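Local coordinates for protein AtGH3.15 acyl acid amido synthetase (Arabidopsis thaliana, PDB 6E1Q) that joins the auxin precursor indole-3-butyric acid, or the herbicide 2,4-DB, to glutamine in an ATP-dependent amide-forming reaction that releases AMP and diphosphate, at residues Y125-L129 and V335-P339; T195-C200 and L246-D252; C238-R242 and L270-E275; L432-D437 and G476-I480; C503-E508 and G526-I530. Numbering follows the deposited sequence.

Interaction 1 (Y125-L129 and V335-P339); sequences YAPLL and VNFNP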
# COMPACT_ATOMS: atom_id res chain seq x y z
N TYR A 125 -17.24 -4.86 9.19
CA TYR A 125 -15.99 -5.16 9.87
C TYR A 125 -15.63 -4.15 10.94
O TYR A 125 -14.92 -4.50 11.90
CB TYR A 125 -14.86 -5.27 8.82
CG TYR A 125 -13.48 -5.42 9.42
CD1 TYR A 125 -13.04 -6.64 9.93
CD2 TYR A 125 -12.61 -4.34 9.47
CE1 TYR A 125 -11.76 -6.78 10.48
CE2 TYR A 125 -11.34 -4.46 10.03
CZ TYR A 125 -10.92 -5.68 10.52
OH TYR A 125 -9.65 -5.78 11.07
N ALA A 126 -16.09 -2.90 10.82
CA ALA A 126 -15.74 -1.88 11.81
C ALA A 126 -16.07 -2.26 13.26
O ALA A 126 -15.24 -1.96 14.15
CB ALA A 126 -16.40 -0.55 11.43
N PRO A 127 -17.21 -2.87 13.59
CA PRO A 127 -17.43 -3.26 15.00
C PRO A 127 -16.33 -4.15 15.57
O PRO A 127 -16.05 -4.08 16.77
CB PRO A 127 -18.78 -3.98 14.97
CG PRO A 127 -19.48 -3.41 13.77
CD PRO A 127 -18.39 -3.17 12.76
N LEU A 128 -15.69 -4.97 14.74
CA LEU A 128 -14.56 -5.74 15.23
C LEU A 128 -13.41 -4.83 15.62
O LEU A 128 -12.80 -5.01 16.68
CB LEU A 128 -14.12 -6.77 14.20
CG LEU A 128 -13.16 -7.82 14.78
CD1 LEU A 128 -13.48 -9.17 14.22
CD2 LEU A 128 -11.71 -7.44 14.50
N LEU A 129 -13.12 -3.83 14.78
CA LEU A 129 -12.11 -2.84 15.15
C LEU A 129 -12.49 -2.15 16.45
O LEU A 129 -11.68 -2.06 17.38
CB LEU A 129 -11.94 -1.82 14.02
CG LEU A 129 -11.16 -2.22 12.76
CD1 LEU A 129 -11.18 -1.08 11.71
CD2 LEU A 129 -9.73 -2.64 13.12
N VAL A 335 -9.36 -9.53 5.68
CA VAL A 335 -9.23 -8.61 6.80
C VAL A 335 -8.41 -9.26 7.90
O VAL A 335 -8.27 -10.49 7.98
CB VAL A 335 -10.60 -8.15 7.36
CG1 VAL A 335 -11.25 -7.17 6.40
CG2 VAL A 335 -11.50 -9.34 7.65
N ASN A 336 -7.89 -8.42 8.78
CA ASN A 336 -7.06 -8.86 9.90
C ASN A 336 -7.97 -9.07 11.10
O ASN A 336 -8.51 -8.11 11.66
CB ASN A 336 -5.96 -7.84 10.14
CG ASN A 336 -4.98 -8.21 11.25
OD1 ASN A 336 -4.07 -7.43 11.55
ND2 ASN A 336 -5.18 -9.34 11.90
N PHE A 337 -8.17 -10.31 11.50
CA PHE A 337 -8.99 -10.53 12.68
C PHE A 337 -8.26 -10.27 13.99
O PHE A 337 -8.88 -10.41 15.05
CB PHE A 337 -9.56 -11.94 12.65
CG PHE A 337 -10.82 -12.04 11.87
CD1 PHE A 337 -12.04 -11.79 12.49
CD2 PHE A 337 -10.81 -12.38 10.53
CE1 PHE A 337 -13.22 -11.87 11.79
CE2 PHE A 337 -12.00 -12.46 9.81
CZ PHE A 337 -13.21 -12.20 10.44
N ASN A 338 -6.99 -9.88 13.96
CA ASN A 338 -6.24 -9.54 15.17
C ASN A 338 -5.51 -8.22 14.94
O ASN A 338 -4.28 -8.18 14.84
CB ASN A 338 -5.26 -10.64 15.55
CG ASN A 338 -4.58 -10.38 16.88
OD1 ASN A 338 -5.01 -9.52 17.64
ND2 ASN A 338 -3.51 -11.12 17.16
N PRO A 339 -6.25 -7.11 14.88
CA PRO A 339 -5.66 -5.86 14.38
C PRO A 339 -4.55 -5.29 15.25
O PRO A 339 -3.69 -4.57 14.74
CB PRO A 339 -6.86 -4.90 14.30
CG PRO A 339 -7.94 -5.54 15.17
CD PRO A 339 -7.71 -7.01 15.11

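Interaction 2 (T195-C200 and L246-D252); sequences TQSMYC and LSDWITD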
# COMPACT_ATOMS: atom_id res chain seq x y z
N THR A 195 1.27 21.14 -2.55
CA THR A 195 1.64 21.95 -1.40
C THR A 195 0.40 22.55 -0.75
O THR A 195 0.29 22.55 0.49
CB THR A 195 2.64 23.03 -1.81
OG1 THR A 195 3.83 22.40 -2.27
CG2 THR A 195 2.99 23.94 -0.63
N GLN A 196 -0.55 23.05 -1.55
CA GLN A 196 -1.78 23.59 -0.98
C GLN A 196 -2.63 22.50 -0.36
O GLN A 196 -3.21 22.69 0.72
CB GLN A 196 -2.60 24.32 -2.04
CG GLN A 196 -1.90 25.52 -2.63
CD GLN A 196 -2.82 26.32 -3.52
OE1 GLN A 196 -3.91 26.73 -3.11
NE2 GLN A 196 -2.38 26.54 -4.75
N SER A 197 -2.71 21.35 -1.02
CA SER A 197 -3.58 20.29 -0.52
C SER A 197 -3.05 19.72 0.79
O SER A 197 -3.81 19.54 1.75
CB SER A 197 -3.75 19.20 -1.58
OG SER A 197 -2.50 18.59 -1.85
N MET A 198 -1.74 19.42 0.86
CA MET A 198 -1.18 18.93 2.12
C MET A 198 -1.33 19.98 3.23
O MET A 198 -1.60 19.63 4.39
CB MET A 198 0.29 18.56 1.93
CG MET A 198 1.00 18.19 3.23
SD MET A 198 0.41 16.59 3.87
CE MET A 198 1.38 15.47 2.85
N TYR A 199 -1.17 21.26 2.88
CA TYR A 199 -1.28 22.31 3.89
C TYR A 199 -2.69 22.37 4.47
O TYR A 199 -2.87 22.41 5.69
CB TYR A 199 -0.86 23.66 3.28
CG TYR A 199 -0.82 24.82 4.28
CD1 TYR A 199 -1.97 25.51 4.62
CD2 TYR A 199 0.38 25.21 4.89
CE1 TYR A 199 -1.94 26.56 5.53
CE2 TYR A 199 0.42 26.26 5.80
CZ TYR A 199 -0.75 26.93 6.12
OH TYR A 199 -0.73 27.98 7.03
N CYS A 200 -3.71 22.35 3.61
CA CYS A 200 -5.08 22.49 4.12
C CYS A 200 -5.51 21.28 4.92
O CYS A 200 -6.20 21.40 5.94
CB CYS A 200 -6.05 22.73 2.96
SG CYS A 200 -5.75 24.31 2.12
N LEU A 246 -6.68 32.11 7.04
CA LEU A 246 -5.94 31.22 6.14
C LEU A 246 -4.87 32.00 5.40
O LEU A 246 -5.14 33.09 4.88
CB LEU A 246 -6.91 30.58 5.15
CG LEU A 246 -6.34 29.54 4.18
CD1 LEU A 246 -5.85 28.36 4.98
CD2 LEU A 246 -7.41 29.12 3.18
N SER A 247 -3.64 31.47 5.33
CA SER A 247 -2.57 32.15 4.61
C SER A 247 -3.01 32.45 3.17
O SER A 247 -3.65 31.62 2.52
CB SER A 247 -1.28 31.32 4.60
OG SER A 247 -0.73 31.15 5.90
N ASP A 248 -2.67 33.64 2.68
CA ASP A 248 -3.27 34.09 1.43
C ASP A 248 -2.65 33.46 0.19
O ASP A 248 -3.18 33.66 -0.91
CB ASP A 248 -3.25 35.62 1.33
CG ASP A 248 -1.84 36.20 1.30
OD1 ASP A 248 -0.87 35.46 1.55
OD2 ASP A 248 -1.72 37.42 1.03
N TRP A 249 -1.56 32.68 0.31
CA TRP A 249 -1.04 31.95 -0.84
C TRP A 249 -1.84 30.70 -1.16
O TRP A 249 -1.54 30.03 -2.16
CB TRP A 249 0.43 31.57 -0.64
CG TRP A 249 0.68 30.57 0.49
CD1 TRP A 249 0.95 30.85 1.80
CD2 TRP A 249 0.68 29.13 0.38
NE1 TRP A 249 1.12 29.69 2.51
CE2 TRP A 249 0.96 28.62 1.66
CE3 TRP A 249 0.46 28.24 -0.67
CZ2 TRP A 249 1.03 27.25 1.92
CZ3 TRP A 249 0.54 26.89 -0.42
CH2 TRP A 249 0.82 26.41 0.87
N ILE A 250 -2.82 30.34 -0.35
CA ILE A 250 -3.73 29.26 -0.70
C ILE A 250 -4.82 29.86 -1.57
O ILE A 250 -5.67 30.62 -1.09
CB ILE A 250 -4.29 28.57 0.55
CG1 ILE A 250 -3.14 27.81 1.21
CG2 ILE A 250 -5.40 27.55 0.20
CD1 ILE A 250 -3.21 27.89 2.67
N THR A 251 -4.76 29.57 -2.87
CA THR A 251 -5.70 30.09 -3.85
C THR A 251 -6.70 29.04 -4.31
O THR A 251 -7.68 29.39 -4.98
CB THR A 251 -4.95 30.62 -5.07
OG1 THR A 251 -4.02 29.63 -5.52
CG2 THR A 251 -4.18 31.89 -4.71
N ASP A 252 -6.47 27.77 -3.98
CA ASP A 252 -7.36 26.71 -4.41
C ASP A 252 -8.76 26.91 -3.86
O ASP A 252 -8.95 27.01 -2.64
CB ASP A 252 -6.82 25.36 -3.96
CG ASP A 252 -7.79 24.25 -4.25
OD1 ASP A 252 -7.78 23.73 -5.39
OD2 ASP A 252 -8.60 23.94 -3.36

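Interaction 3 (C238-R242 and L270-E275); sequences CSNIR and LASLIE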
# COMPACT_ATOMS: atom_id res chain seq x y z
N CYS A 238 0.34 27.02 12.66
CA CYS A 238 -0.10 27.46 13.97
C CYS A 238 -0.51 28.92 13.94
O CYS A 238 -1.47 29.32 14.60
CB CYS A 238 1.01 27.22 14.99
SG CYS A 238 1.24 25.46 15.32
N SER A 239 0.21 29.73 13.16
CA SER A 239 -0.13 31.13 13.03
C SER A 239 -1.54 31.29 12.45
O SER A 239 -2.34 32.11 12.94
CB SER A 239 0.93 31.83 12.17
OG SER A 239 0.40 32.97 11.56
N ASN A 240 -1.89 30.48 11.45
CA ASN A 240 -3.25 30.49 10.91
C ASN A 240 -4.27 30.15 11.98
O ASN A 240 -5.35 30.75 12.04
CB ASN A 240 -3.39 29.48 9.76
CG ASN A 240 -2.80 29.98 8.45
OD1 ASN A 240 -3.08 29.40 7.40
ND2 ASN A 240 -1.98 31.04 8.49
N ILE A 241 -3.95 29.17 12.83
CA ILE A 241 -4.85 28.80 13.92
C ILE A 241 -5.00 29.95 14.91
O ILE A 241 -6.11 30.23 15.39
CB ILE A 241 -4.35 27.51 14.60
CG1 ILE A 241 -4.47 26.31 13.66
CG2 ILE A 241 -5.14 27.23 15.91
CD1 ILE A 241 -3.88 25.00 14.24
N ARG A 242 -3.90 30.63 15.23
CA ARG A 242 -3.97 31.73 16.19
C ARG A 242 -4.87 32.86 15.68
O ARG A 242 -5.71 33.38 16.42
CB ARG A 242 -2.56 32.27 16.48
CG ARG A 242 -2.54 33.56 17.31
CD ARG A 242 -1.14 33.85 17.84
NE ARG A 242 -0.72 32.89 18.85
CZ ARG A 242 0.17 31.92 18.64
NH1 ARG A 242 0.76 31.76 17.45
NH2 ARG A 242 0.48 31.10 19.64
N LEU A 270 -5.10 27.08 21.27
CA LEU A 270 -4.82 25.87 20.51
C LEU A 270 -3.51 26.00 19.73
O LEU A 270 -2.73 25.05 19.65
CB LEU A 270 -5.98 25.56 19.56
CG LEU A 270 -5.70 24.36 18.64
CD1 LEU A 270 -5.49 23.09 19.47
CD2 LEU A 270 -6.78 24.16 17.58
N ALA A 271 -3.26 27.18 19.16
CA ALA A 271 -2.00 27.41 18.48
C ALA A 271 -0.82 27.17 19.42
O ALA A 271 0.14 26.48 19.06
CB ALA A 271 -1.97 28.84 17.91
N SER A 272 -0.90 27.69 20.64
CA SER A 272 0.21 27.58 21.59
C SER A 272 0.44 26.13 21.99
O SER A 272 1.59 25.71 22.14
CB SER A 272 -0.07 28.45 22.83
OG SER A 272 0.15 29.81 22.54
N LEU A 273 -0.64 25.36 22.17
CA LEU A 273 -0.52 23.95 22.51
C LEU A 273 0.24 23.19 21.43
O LEU A 273 1.11 22.36 21.72
CB LEU A 273 -1.90 23.33 22.71
CG LEU A 273 -2.67 23.83 23.94
CD1 LEU A 273 -4.08 23.23 24.03
CD2 LEU A 273 -1.86 23.52 25.19
N ILE A 274 -0.08 23.46 20.17
CA ILE A 274 0.56 22.76 19.07
C ILE A 274 2.00 23.22 18.92
O ILE A 274 2.90 22.41 18.66
CB ILE A 274 -0.25 22.97 17.77
CG1 ILE A 274 -1.65 22.40 17.95
CG2 ILE A 274 0.43 22.29 16.60
CD1 ILE A 274 -2.53 22.60 16.75
N GLU A 275 2.23 24.53 19.06
CA GLU A 275 3.59 25.06 19.04
C GLU A 275 4.45 24.43 20.14
O GLU A 275 5.62 24.11 19.91
CB GLU A 275 3.56 26.59 19.18
CG GLU A 275 3.17 27.36 17.88
CD GLU A 275 2.56 28.74 18.13
OE1 GLU A 275 2.37 29.13 19.30
OE2 GLU A 275 2.25 29.45 17.14

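Interaction 4 (L432-D437 and G476-I480); sequences LSIDMD and GHYVI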
# COMPACT_ATOMS: atom_id res chain seq x y z
N LEU A 432 16.63 -6.93 -9.65
CA LEU A 432 18.03 -6.82 -10.07
C LEU A 432 18.44 -8.06 -10.85
O LEU A 432 18.07 -9.18 -10.49
CB LEU A 432 18.96 -6.63 -8.87
CG LEU A 432 18.76 -5.34 -8.08
CD1 LEU A 432 19.48 -5.43 -6.71
CD2 LEU A 432 19.23 -4.14 -8.90
N SER A 433 19.22 -7.85 -11.91
CA SER A 433 19.70 -8.95 -12.75
C SER A 433 20.92 -8.47 -13.53
O SER A 433 20.79 -7.63 -14.42
CB SER A 433 18.63 -9.44 -13.70
OG SER A 433 19.17 -10.47 -14.51
N ILE A 434 22.09 -9.01 -13.21
CA ILE A 434 23.26 -8.76 -14.04
C ILE A 434 23.21 -9.62 -15.30
O ILE A 434 23.32 -9.11 -16.42
CB ILE A 434 24.55 -9.00 -13.23
CG1 ILE A 434 24.64 -7.95 -12.12
CG2 ILE A 434 25.77 -8.96 -14.14
CD1 ILE A 434 25.70 -8.21 -11.12
N ASP A 435 23.01 -10.93 -15.14
CA ASP A 435 22.74 -11.78 -16.29
C ASP A 435 21.72 -12.85 -15.92
O ASP A 435 20.51 -12.65 -16.11
CB ASP A 435 24.03 -12.42 -16.83
CG ASP A 435 23.77 -13.58 -17.78
OD1 ASP A 435 23.06 -13.37 -18.79
OD2 ASP A 435 24.31 -14.68 -17.55
N MET A 436 22.18 -13.97 -15.36
CA MET A 436 21.28 -15.06 -14.99
C MET A 436 20.92 -15.02 -13.53
O MET A 436 20.04 -15.76 -13.09
CB MET A 436 21.90 -16.43 -15.39
CG MET A 436 21.12 -17.69 -14.98
SD MET A 436 22.07 -19.20 -15.18
CE MET A 436 23.74 -18.62 -15.03
N ASP A 437 21.56 -14.12 -12.77
CA ASP A 437 21.04 -13.76 -11.46
C ASP A 437 19.72 -13.03 -11.65
O ASP A 437 19.61 -12.14 -12.50
CB ASP A 437 22.05 -12.88 -10.70
CG ASP A 437 22.49 -11.66 -11.50
OD1 ASP A 437 23.14 -11.84 -12.56
OD2 ASP A 437 22.19 -10.53 -11.06
N GLY A 476 29.98 -7.17 -13.62
CA GLY A 476 28.85 -6.43 -13.10
C GLY A 476 28.66 -6.68 -11.61
O GLY A 476 29.08 -7.69 -11.06
N HIS A 477 28.01 -5.71 -10.95
CA HIS A 477 27.71 -5.87 -9.53
C HIS A 477 26.51 -5.01 -9.15
O HIS A 477 26.12 -4.09 -9.87
CB HIS A 477 28.93 -5.53 -8.66
CG HIS A 477 29.23 -4.07 -8.57
ND1 HIS A 477 29.87 -3.38 -9.57
CD2 HIS A 477 28.98 -3.17 -7.59
CE1 HIS A 477 30.01 -2.11 -9.21
NE2 HIS A 477 29.47 -1.96 -8.02
N TYR A 478 25.91 -5.36 -8.01
CA TYR A 478 24.79 -4.61 -7.48
C TYR A 478 25.26 -3.37 -6.75
O TYR A 478 26.28 -3.38 -6.05
CB TYR A 478 23.98 -5.46 -6.50
CG TYR A 478 23.25 -6.64 -7.09
CD1 TYR A 478 23.26 -6.89 -8.46
CD2 TYR A 478 22.54 -7.50 -6.27
CE1 TYR A 478 22.59 -7.98 -8.98
CE2 TYR A 478 21.86 -8.58 -6.78
CZ TYR A 478 21.89 -8.82 -8.13
OH TYR A 478 21.22 -9.91 -8.64
N VAL A 479 24.50 -2.29 -6.91
CA VAL A 479 24.65 -1.06 -6.15
C VAL A 479 23.39 -0.86 -5.32
O VAL A 479 22.29 -0.78 -5.88
CB VAL A 479 24.87 0.15 -7.08
CG1 VAL A 479 24.82 1.43 -6.28
CG2 VAL A 479 26.19 0.03 -7.82
N ILE A 480 23.53 -0.77 -4.00
CA ILE A 480 22.42 -0.43 -3.10
C ILE A 480 22.64 0.97 -2.53
O ILE A 480 23.67 1.25 -1.91
CB ILE A 480 22.26 -1.46 -1.97
CG1 ILE A 480 22.56 -2.87 -2.49
CG2 ILE A 480 20.86 -1.38 -1.39
CD1 ILE A 480 21.51 -3.43 -3.42

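Interaction 5 (C503-E508 and G526-I530); sequences CCFTVE and GPLEI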
# COMPACT_ATOMS: atom_id res chain seq x y z
N CYS A 503 28.04 -4.73 6.39
CA CYS A 503 26.69 -4.59 5.85
C CYS A 503 26.63 -5.09 4.41
O CYS A 503 25.71 -5.82 4.03
CB CYS A 503 26.22 -3.13 5.92
SG CYS A 503 25.78 -2.62 7.58
N CYS A 504 27.60 -4.68 3.60
CA CYS A 504 27.65 -5.13 2.21
C CYS A 504 27.62 -6.65 2.14
O CYS A 504 26.83 -7.24 1.39
CB CYS A 504 28.91 -4.61 1.53
SG CYS A 504 28.92 -2.86 1.22
N PHE A 505 28.48 -7.29 2.93
CA PHE A 505 28.54 -8.75 2.95
C PHE A 505 27.22 -9.36 3.40
O PHE A 505 26.79 -10.39 2.86
CB PHE A 505 29.66 -9.20 3.87
CG PHE A 505 29.64 -10.65 4.15
CD1 PHE A 505 30.03 -11.56 3.19
CD2 PHE A 505 29.22 -11.12 5.40
CE1 PHE A 505 30.04 -12.93 3.45
CE2 PHE A 505 29.20 -12.48 5.67
CZ PHE A 505 29.61 -13.39 4.70
N THR A 506 26.57 -8.75 4.39
CA THR A 506 25.38 -9.36 4.97
C THR A 506 24.23 -9.37 3.97
O THR A 506 23.46 -10.33 3.93
CB THR A 506 24.99 -8.62 6.25
OG1 THR A 506 26.11 -8.62 7.13
CG2 THR A 506 23.81 -9.28 6.95
N VAL A 507 24.11 -8.32 3.17
CA VAL A 507 23.18 -8.36 2.03
C VAL A 507 23.52 -9.54 1.13
O VAL A 507 22.65 -10.33 0.76
CB VAL A 507 23.22 -7.05 1.23
CG1 VAL A 507 22.19 -7.10 0.10
CG2 VAL A 507 22.96 -5.86 2.11
N GLU A 508 24.80 -9.65 0.74
CA GLU A 508 25.19 -10.69 -0.21
C GLU A 508 24.90 -12.07 0.34
O GLU A 508 24.40 -12.94 -0.38
CB GLU A 508 26.67 -10.58 -0.54
CG GLU A 508 27.05 -9.37 -1.34
CD GLU A 508 28.36 -9.58 -2.06
OE1 GLU A 508 29.39 -9.73 -1.37
OE2 GLU A 508 28.35 -9.59 -3.30
N GLY A 526 30.50 -9.30 -9.42
CA GLY A 526 31.48 -8.63 -8.59
C GLY A 526 30.95 -8.31 -7.21
O GLY A 526 29.82 -8.66 -6.85
N PRO A 527 31.75 -7.61 -6.40
CA PRO A 527 31.39 -7.40 -5.00
C PRO A 527 30.28 -6.37 -4.85
O PRO A 527 30.33 -5.29 -5.43
CB PRO A 527 32.70 -6.90 -4.37
CG PRO A 527 33.78 -7.18 -5.41
CD PRO A 527 33.09 -7.09 -6.72
N LEU A 528 29.28 -6.71 -4.04
CA LEU A 528 28.17 -5.79 -3.82
C LEU A 528 28.68 -4.49 -3.21
O LEU A 528 29.61 -4.47 -2.41
CB LEU A 528 27.11 -6.41 -2.92
CG LEU A 528 25.86 -5.57 -2.65
CD1 LEU A 528 24.61 -6.43 -2.70
CD2 LEU A 528 25.96 -4.86 -1.30
N GLU A 529 28.03 -3.40 -3.60
CA GLU A 529 28.42 -2.06 -3.21
C GLU A 529 27.24 -1.36 -2.55
O GLU A 529 26.13 -1.39 -3.08
CB GLU A 529 28.88 -1.26 -4.43
CG GLU A 529 29.22 0.18 -4.15
CD GLU A 529 29.91 0.85 -5.34
OE1 GLU A 529 29.91 0.26 -6.45
OE2 GLU A 529 30.45 1.96 -5.17
N ILE A 530 27.49 -0.73 -1.41
CA ILE A 530 26.51 0.14 -0.78
C ILE A 530 27.04 1.57 -0.88
O ILE A 530 28.18 1.85 -0.49
CB ILE A 530 26.24 -0.24 0.68
CG1 ILE A 530 25.53 -1.59 0.76
CG2 ILE A 530 25.40 0.86 1.36
CD1 ILE A 530 25.33 -2.11 2.18

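Interaction 1 (Y125-L129 and V335-P339)
Tyr125 holds this contact with a t chi1 (173°) that swings its ring out from helix 112-132 and along residues 335-339. The ring is used in two ways. Val335 sits over one face, its CB 4.0 Å from the ring centroid and 27° off the normal, a CH-pi contact. Asn336 O lies at the ring edge, near its plane, and accepts a hydrogen bond from Tyr125 OH at 2.7 Å, so a backbone carbonyl is satisfied inside a fully buried interface.

Leu128, one turn on, is also t at chi1, but its chi2 of 141° falls between wells. Its two methyls part company: Leu128 CD1 reaches Phe337 CD1 at 3.5 Å, while Leu128 CD2 lies 4.1 Å from Pro339 CD. Phe337 starts away from the helix at its CB, yet chi1 of -86° folds the ring back to Leu128; the same ring stacks on Tyr416. Leu129, an ordinary m,t rotamer, closes the row with CD2 3.8 Å from Pro339 CB.

The helix thus packs where strand 332-335 leaves the large mixed sheet of this adenylating enzyme, next to the active site: the side chains of Val335 and substrate-binding Phe332 lie about 4 Å apart, as do those of Tyr125 and Phe325.

Interaction 2 (T195-C200 and L246-D252)
The irregular loop 246-252 lies against helix 194-207, and four side chains account for most of the fit. Trp249 is the largest bump on the loop: its six-membered ring presents an edge to the face of Tyr199, with centroids 5.2 Å apart and planes at 71°, a T-shaped pair. The indole also lies against the helix one turn earlier, where Thr195 CG2 is 3.6 Å from Trp249 CH2 and Gln196 CG is 3.6 Å from Trp249 CZ3. Ile250 fills the hollow between Tyr199 and Cys200, with its CD1 3.3 Å from Tyr199 CD1 and its CG2 3.8 Å from Cys200 SG.

A type I turn from Ser247 to Ile250, closed by Ile250 N to Ser247 O at 3.3 Å, brings Trp249 and Ile250 round to the helix. Beyond it Asp252 is the N-cap of helix 253-258, its OD2 accepting from Cys255 N, and Cys255 is in turn disulfide-bonded to Cys200, so the loop and the helix it starts are tied covalently to helix 194-207.

Gln196 is the bump in the other direction. It buries 98 Å² and extends its carboxamide into the bend of the loop, where Gln196 OE1 accepts from Asp252 N (2.9 Å, 154°) and, weakly, from Thr251 N (3.0 Å, 129°). At the far end Tyr199 OH bonds Asn240, while Ser247 OG and Trp249 NE1 both bond Glu236 of helix 220-243.

Interaction 3 (C238-R242 and L270-E275)
Apolar packing comes first. Cys238 and Ile241 of helix 220-243 face Ala271 and Ile274 of helix 268-278: Cys238 SG lies 3.5 Å from Ile274 CG2, Ile241 CD1 3.7 Å from Ile274 CD1, and Ile241 CG2 3.9 Å from Leu270 CD2. The small Ala271 permits the closest backbone approach, 4.9 Å between the CA atoms of Cys238 and Ala271, with Ala271 CB 3.4 Å from Cys238 O.

The segment axes run at 160° and approach to 8.5 Å, a near-antiparallel helix pair in the N-terminal domain; helix 194-207 covers one side of it, Leu203 and Leu207 meeting Ile241 and Leu206 meeting Ile274.

The charged pair flanks the apolar side chains. Arg242 and Glu275 form a two-pronged salt bridge, with Arg242 NH1 to Glu275 OE2 at 2.8 Å (165°) and Arg242 NH2 to Glu275 OE1 at 2.8 Å (177°). A weak hydrogen bond runs from Arg242 NH2 to Ser272 OG at 3.2 Å, and the guanidinium lays one face over Ala271 CB.

Interaction 4 (L432-D437 and G476-I480)
Leu432 and Ile434 supply the apolar centre, and the ring of Tyr478 lies between them. Leu432 CD1 stands over one ring face, 4.0 Å from the centroid and 20° off the normal, a CH-pi contact; Ile434 CG1 touches the ring edge at 3.8 Å from Tyr478 CE1. Leu432 CD1 also grazes Ile480 CD1 at 4.4 Å. Ile434 reaches farther, its CD1 3.4 Å from both Gly476 C and His477 N. Gly476 leaves room for it, since an ideal CB there would come within 2.8 Å of Ile434 CG2.

Outward along the ring the contact turns polar. Tyr478 OH donates to Asp437 OD2 at 2.7 Å and also hydrogen-bonds Thr439. The Asp437 carboxylate draws the 432-437 loop together: Ile434 N bonds Asp437 OD2 at 2.6 Å (176°) and Asp435 N bonds Asp437 OD1 at 2.7 Å (173°). Separately, Ser433 OG donates to the backbone carbonyl Asp437 O at 2.7 Å. On the other side of strand 477-485, His477 NE2 bonds Glu529.

With two backbone amides and a phenol meeting its oxygens, the buried Asp437 is well placed to be stabilised as a carboxylate. One acidic side chain therefore both shapes the loop that follows strand 430-432 and ties it to the C-terminal domain sheet.

Interaction 5 (C503-E508 and G526-I530)
Leu528, with 95 Å² covered, is the most deeply covered residue of 526-530. Its side chain points at helix 497-510 and parts its methyls between two helix residues: Leu528 CD2 lies 3.7 Å from Cys504 O, and Leu528 CD1 lies 3.8 Å from Val507 CG1. The nearest CA pair of the contact, Cys504 and Leu528 at 6.1 Å, falls at this point.

Cys504 (63 Å²) fills the space between Leu528 and Ile530. Its CB stands 4.1 Å from Leu528 CD2, while Cys504 SG approaches Ile530 CG1 at 3.6 Å.

Ile530 (61 Å²), two residues beyond Leu528, also faces the helix and extends its CD1 to Cys503 CB at 4.0 Å and Val507 CG2 at 4.4 Å. Glu529 between them points away and bonds His477.

Glu508 packs its CG 3.4 Å from Leu528 CB, and Glu508 OE2 accepts a weak hydrogen bond from Leu528 N (3.1 Å, 148°); this oxygen also meets Tyr515 OH and forms a salt bridge with Arg519, both of helix 513-522.

Helix 497-510 thus packs on one face of the four-stranded mixed sheet of the C-terminal domain, alongside helix 441-452, whose Ala447 and Ala451 touch Val507, while strand 529-533 runs between strands 477-485 and 574-579.

In the fold
Interactions 1, 4 and 5 are buried, whereas 2 and 3 are only partly so. Interaction 1 lies closest to the chain's centre, 18 Å away, and is the one beside the substrate and ATP sites; along the chain its loop encloses interactions 2 and 3. Those two touch through Asn240 of helix 220-243, which belongs to interaction 3 and bonds Tyr199 and Ser247 of interaction 2; interaction 3 carries a salt bridge, and interaction 2 holds Cys200 of the disulfide to Cys255. Interactions 4 and 5, centres 11 Å apart, meet on neighbouring strands of one sheet, where Gly476 O lies 2.7 Å from Gly526 N. Tyrosine hydroxyls donate in interactions 1 and 4, to a carbonyl and a carboxylate respectively; interaction 5 is chiefly apolar.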